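PDB 1JPC: agglutinin from Galanthus nivalis, which binds alpha-linked mannose, with high affinity for alpha-1,3-linked mannose oligomers, and displays antiviral activity that may contribute to the plant's defence against infection. Local coordinates for residues N30-D35 / I40-T45; C52-S55 / N61-V64. All coordinates share one frame; numbering follows the deposited sequence. Where two conformers were deposited one is given.

Contact 1 of 2, residues N30-D35 / I40-T45. With MAN (alpha-D-mannopyranose), chain D; MAN (alpha-D-mannopyranose), chain B.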
loop_
_atom_site.group_PDB
_atom_site.type_symbol
_atom_site.label_atom_id
_atom_site.label_comp_id
_atom_site.label_asym_id
_atom_site.label_seq_id
_atom_site.Cartn_x
_atom_site.Cartn_y
_atom_site.Cartn_z
ATOM N N ASN A 30 5.524 15.646 20.235
ATOM C CA ASN A 30 4.076 15.478 20.267
ATOM C C ASN A 30 3.752 14.308 19.321
ATOM O O ASN A 30 4.332 14.203 18.236
ATOM C CB ASN A 30 3.389 16.762 19.793
ATOM C CG ASN A 30 1.960 16.887 20.292
ATOM O OD1 ASN A 30 1.513 16.114 21.140
ATOM N ND2 ASN A 30 1.238 17.865 19.770
ATOM N N LEU A 31 2.953 13.354 19.792
ATOM C CA LEU A 31 2.541 12.211 18.971
ATOM C C LEU A 31 1.158 12.599 18.462
ATOM O O LEU A 31 0.219 12.732 19.251
ATOM C CB LEU A 31 2.480 10.942 19.814
ATOM C CG LEU A 31 1.984 9.659 19.143
ATOM C CD1 LEU A 31 2.810 9.325 17.912
ATOM C CD2 LEU A 31 2.072 8.533 20.144
ATOM N N VAL A 32 1.039 12.821 17.156
ATOM C CA VAL A 32 -0.220 13.284 16.582
ATOM C C VAL A 32 -0.826 12.445 15.464
ATOM O O VAL A 32 -0.120 11.939 14.594
ATOM C CB VAL A 32 -0.052 14.725 16.020
ATOM C CG1 VAL A 32 -1.412 15.376 15.754
ATOM C CG2 VAL A 32 0.796 15.580 16.958
ATOM N N LEU A 33 -2.148 12.313 15.500
ATOM C CA LEU A 33 -2.895 11.606 14.468
ATOM C C LEU A 33 -3.501 12.702 13.598
ATOM O O LEU A 33 -4.221 13.566 14.096
ATOM C CB LEU A 33 -4.020 10.766 15.070
ATOM C CG LEU A 33 -4.952 10.147 14.018
ATOM C CD1 LEU A 33 -4.185 9.228 13.058
ATOM C CD2 LEU A 33 -6.048 9.384 14.722
ATOM N N TYR A 34 -3.158 12.709 12.316
ATOM C CA TYR A 34 -3.661 13.709 11.388
ATOM C C TYR A 34 -4.575 13.079 10.365
ATOM O O TYR A 34 -4.339 11.946 9.949
ATOM C CB TYR A 34 -2.509 14.329 10.593
ATOM C CG TYR A 34 -1.672 15.307 11.351
ATOM C CD1 TYR A 34 -2.091 16.627 11.506
ATOM C CD2 TYR A 34 -0.462 14.917 11.929
ATOM C CE1 TYR A 34 -1.329 17.540 12.224
ATOM C CE2 TYR A 34 0.313 15.823 12.650
ATOM C CZ TYR A 34 -0.130 17.132 12.792
ATOM O OH TYR A 34 0.621 18.040 13.499
ATOM N N ASP A 35 -5.627 13.800 9.987
ATOM C CA ASP A 35 -6.527 13.359 8.920
ATOM C C ASP A 35 -6.260 14.483 7.913
ATOM O O ASP A 35 -6.816 15.591 8.014
ATOM C CB ASP A 35 -7.982 13.344 9.369
ATOM C CG ASP A 35 -8.905 12.759 8.322
ATOM O OD1 ASP A 35 -8.483 12.620 7.151
ATOM O OD2 ASP A 35 -10.060 12.439 8.674
ATOM N N ILE A 40 -6.331 15.187 14.684
ATOM C CA ILE A 40 -7.505 14.495 15.203
ATOM C C ILE A 40 -7.295 14.076 16.657
ATOM O O ILE A 40 -8.238 14.048 17.443
ATOM C CB ILE A 40 -7.834 13.244 14.332
ATOM C CG1 ILE A 40 -8.255 13.689 12.943
ATOM C CG2 ILE A 40 -8.963 12.435 14.918
ATOM C CD1 ILE A 40 -9.310 14.768 12.965
ATOM N N TRP A 41 -6.051 13.794 17.021
ATOM C CA TRP A 41 -5.715 13.345 18.366
ATOM C C TRP A 41 -4.238 13.631 18.593
ATOM O O TRP A 41 -3.450 13.604 17.649
ATOM C CB TRP A 41 -5.955 11.829 18.458
ATOM C CG TRP A 41 -5.687 11.225 19.802
ATOM C CD1 TRP A 41 -6.575 11.102 20.835
ATOM C CD2 TRP A 41 -4.454 10.660 20.264
ATOM N NE1 TRP A 41 -5.968 10.500 21.909
ATOM C CE2 TRP A 41 -4.669 10.218 21.586
ATOM C CE3 TRP A 41 -3.190 10.485 19.688
ATOM C CZ2 TRP A 41 -3.662 9.616 22.345
ATOM C CZ3 TRP A 41 -2.191 9.885 20.444
ATOM C CH2 TRP A 41 -2.435 9.458 21.760
ATOM N N ALA A 42 -3.860 13.888 19.837
ATOM C CA ALA A 42 -2.464 14.147 20.166
ATOM C C ALA A 42 -2.244 13.830 21.636
ATOM O O ALA A 42 -3.205 13.740 22.408
ATOM C CB ALA A 42 -2.098 15.605 19.869
ATOM N N THR A 43 -0.988 13.586 21.997
ATOM C CA THR A 43 -0.615 13.305 23.380
ATOM C C THR A 43 -0.468 14.648 24.109
ATOM O O THR A 43 -0.405 14.696 25.330
ATOM C CB THR A 43 0.713 12.511 23.463
ATOM O OG1 THR A 43 1.714 13.166 22.678
ATOM C CG2 THR A 43 0.533 11.104 22.940
ATOM N N ASN A 44 -0.403 15.726 23.329
ATOM C CA ASN A 44 -0.284 17.089 23.841
ATOM C C ASN A 44 0.980 17.249 24.676
ATOM O O ASN A 44 0.961 17.850 25.754
ATOM C CB ASN A 44 -1.531 17.480 24.650
ATOM C CG ASN A 44 -2.823 17.388 23.833
ATOM O OD1 ASN A 44 -2.926 17.919 22.723
ATOM N ND2 ASN A 44 -3.811 16.707 24.383
ATOM N N THR A 45 2.080 16.704 24.166
ATOM C CA THR A 45 3.369 16.771 24.843
ATOM C C THR A 45 4.422 17.519 24.003
ATOM O O THR A 45 5.631 17.316 24.165
ATOM C CB THR A 45 3.893 15.346 25.196
ATOM O OG1 THR A 45 3.954 14.546 24.008
ATOM C CG2 THR A 45 2.983 14.659 26.227
HETATM C C1 MAN D . 1.003 21.269 18.883
HETATM C C2 MAN D . 2.033 20.931 17.803
HETATM C C3 MAN D . 1.347 20.770 16.448
HETATM C C4 MAN D . 0.192 19.773 16.540
HETATM C C5 MAN D . -0.755 20.145 17.679
HETATM C C6 MAN D . -1.829 19.101 17.905
HETATM O O1 MAN D . 0.414 22.505 18.634
HETATM O O2 MAN D . 2.683 19.721 18.146
HETATM O O3 MAN D . 2.294 20.307 15.465
HETATM O O4 MAN D . -0.525 19.777 15.313
HETATM O O5 MAN D . -0.031 20.272 18.925
HETATM O O6 MAN D . -2.663 19.508 19.011
HETATM C C1 MAN B . -3.883 20.053 18.594
HETATM C C2 MAN B . -4.443 20.945 19.694
HETATM C C3 MAN B . -4.810 20.110 20.922
HETATM C C4 MAN B . -5.691 18.919 20.545
HETATM C C5 MAN B . -5.122 18.146 19.347
HETATM C C6 MAN B . -6.113 17.139 18.799
HETATM O O2 MAN B . -5.594 21.625 19.213
HETATM O O3 MAN B . -5.509 20.920 21.853
HETATM O O4 MAN B . -5.803 18.050 21.666
HETATM O O5 MAN B . -4.822 19.046 18.266
HETATM O O6 MAN B . -7.267 17.793 18.288
HETATM O O HOH W 1 -1.096 19.195 21.346
#

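Contact 2 of 2, residues C52-S55 / N61-V64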
loop_
_atom_site.group_PDB
_atom_site.type_symbol
_atom_site.label_atom_id
_atom_site.label_comp_id
_atom_site.label_asym_id
_atom_site.label_seq_id
_atom_site.Cartn_x
_atom_site.Cartn_y
_atom_site.Cartn_z
ATOM N N CYS A 52 12.021 12.780 20.443
ATOM C CA CYS A 52 11.477 11.617 21.129
ATOM C C CYS A 52 11.277 10.480 20.128
ATOM O O CYS A 52 11.294 10.696 18.914
ATOM C CB CYS A 52 10.124 11.950 21.742
ATOM S SG CYS A 52 10.185 13.017 23.206
ATOM N N PHE A 53 11.129 9.266 20.639
ATOM C CA PHE A 53 10.874 8.101 19.799
ATOM C C PHE A 53 9.700 7.347 20.412
ATOM O O PHE A 53 9.447 7.475 21.614
ATOM C CB PHE A 53 12.113 7.204 19.646
ATOM C CG PHE A 53 12.705 6.723 20.945
ATOM C CD1 PHE A 53 12.299 5.512 21.508
ATOM C CD2 PHE A 53 13.741 7.441 21.564
ATOM C CE1 PHE A 53 12.914 5.014 22.666
ATOM C CE2 PHE A 53 14.366 6.958 22.724
ATOM C CZ PHE A 53 13.953 5.739 23.274
ATOM N N LEU A 54 8.939 6.635 19.584
ATOM C CA LEU A 54 7.779 5.874 20.060
ATOM C C LEU A 54 8.131 4.388 20.112
ATOM O O LEU A 54 8.642 3.837 19.138
ATOM C CB LEU A 54 6.578 6.113 19.134
ATOM C CG LEU A 54 5.284 5.372 19.452
ATOM C CD1 LEU A 54 4.689 5.919 20.740
ATOM C CD2 LEU A 54 4.304 5.540 18.301
ATOM N N SER A 55 7.865 3.747 21.244
ATOM C CA SER A 55 8.176 2.334 21.419
ATOM C C SER A 55 6.942 1.495 21.758
ATOM O O SER A 55 6.189 1.819 22.679
ATOM C CB SER A 55 9.237 2.171 22.511
ATOM O OG SER A 55 9.721 0.842 22.580
ATOM N N ASN A 61 2.936 -2.078 26.292
ATOM C CA ASN A 61 2.887 -0.651 26.585
ATOM C C ASN A 61 3.458 0.207 25.454
ATOM O O ASN A 61 4.539 -0.069 24.926
ATOM C CB ASN A 61 3.629 -0.360 27.896
ATOM C CG ASN A 61 3.093 0.867 28.617
ATOM O OD1 ASN A 61 2.016 1.374 28.295
ATOM N ND2 ASN A 61 3.834 1.340 29.612
ATOM N N LEU A 62 2.683 1.204 25.042
ATOM C CA LEU A 62 3.084 2.134 23.992
ATOM C C LEU A 62 3.648 3.338 24.742
ATOM O O LEU A 62 2.909 4.014 25.457
ATOM C CB LEU A 62 1.859 2.539 23.169
ATOM C CG LEU A 62 2.117 3.382 21.927
ATOM C CD1 LEU A 62 2.853 2.537 20.911
ATOM C CD2 LEU A 62 0.804 3.868 21.354
ATOM N N VAL A 63 4.943 3.600 24.599
ATOM C CA VAL A 63 5.584 4.700 25.323
ATOM C C VAL A 63 6.388 5.696 24.469
ATOM O O VAL A 63 7.156 5.291 23.592
ATOM C CB VAL A 63 6.558 4.128 26.402
ATOM C CG1 VAL A 63 7.048 5.234 27.329
ATOM C CG2 VAL A 63 5.895 3.003 27.196
ATOM N N VAL A 64 6.216 6.991 24.734
ATOM C CA VAL A 64 6.975 8.038 24.050
ATOM C C VAL A 64 8.173 8.360 24.960
ATOM O O VAL A 64 7.987 8.767 26.110
ATOM C CB VAL A 64 6.140 9.321 23.854
ATOM C CG1 VAL A 64 7.021 10.451 23.329
ATOM C CG2 VAL A 64 5.013 9.066 22.889
#

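Contact 1 of 2, residues N30-D35 / I40-T45
One mannose site of this bulb-type lectin is built on the hairpin of strands 31-35 and 38-42, where N30 serves both the sugar and the turn after the second strand. Its CG lies anti to the backbone N (chi1 -157°), which puts the amide between T45 and the chain D mannose. OD1 accepts a hydrogen bond from the backbone N of T45 at 3.1 Å, the donor standing well above the carbonyl plane. ND2 gives a nearly straight bond to the mannose O2 (2.9 Å, 166° at the hydrogen). Together the two bonds are consistent with OD1 toward the turn and ND2 toward the sugar. Nearby, T43 OG1 receives the backbone N-H of L31 at 3.1 Å and donates its own proton to T45 OG1, which is also tied to C29. The side chains of T43 and L31 cross obliquely, CG2 against CB.

Farther along the antiparallel ladder, L33 pairs with two residues, I40 and W41, in a classic beta bulge. L33 O takes the I40 N-H at 2.7 Å and a weak, longer bond from W41 N; L33 N donates to W41 O at 2.8 Å. The bulge sits beside the second sugar: C6 of the chain B mannose rests 3.8 Å from W41 N. V32 CG2 meets A42 CB on the sheet face turned to the sugars, while V32 CG1 covers one face of the Y34 ring near its rim. Y34 OH, also hydrogen-bonded to Q26, shares a hydrogen bond of 2.8 Å with the chain D mannose O4, and D28 hydrogen-bonds to mannose. N44 OD1 accepts from O4 of the chain B mannose, and a water accepts from N30 ND2 and lies within hydrogen-bonding distance of N44 OD1 and the chain D O6.

Contact 2 of 2, residues C52-S55 / N61-V64
L54 lays its methyl CD1 against L62 CG at 3.8 Å, the two leucine side chains crossing on the face that carries L54 and V64. The same methyl reaches V64 CG2, also at 3.8 Å, and so touches two residues of the facing strand. L54 CG stands anti to its own N (chi1 178°), which carries the branch across toward that strand. V64 presents its other methyl to the C52-C29 disulfide: CG1 packs on C52 CB at 3.8 Å. M25 of strand 21-25 touches C52, L54 and V64.

These residues belong to an antiparallel beta hairpin, strands 53-56 and 62-65, at the middle of a four-stranded sheet. S55 and V63 form its hydrogen-bonded pair: S55 N donates to V63 O and V63 N returns the bond to S55 O, each 2.9 Å long. L54 and V64 make the neighbouring non-hydrogen-bonded pair, where V64 CA directs its hydrogen at F53 O over 3.5 Å. Just before the second strand, N61 belongs to a mannose pocket, its OD1 hydrogen-bonded to T77 N and S75 OG.

Contact 1 closes before contact 2 opens: strand 38-42 is followed in the chain by strand 53-56. Each contact is a hairpin within its own four-stranded antiparallel sheet, and the two centres lie about 13 Å apart. The sheets meet through apolar side chains, L31 CD2 of contact 1 lying 3.7 Å from L54 CD1 of contact 2, and the C29-C52 disulfide ties together the loops that lead into strands 31-35 and 53-56. N30 and N61 occupy corresponding places just before the strands 31-35 and 62-65, each in its own glycan pocket. A single bulb-type lectin domain thus carries separate mannose sites, and the homotetramer multiplies them.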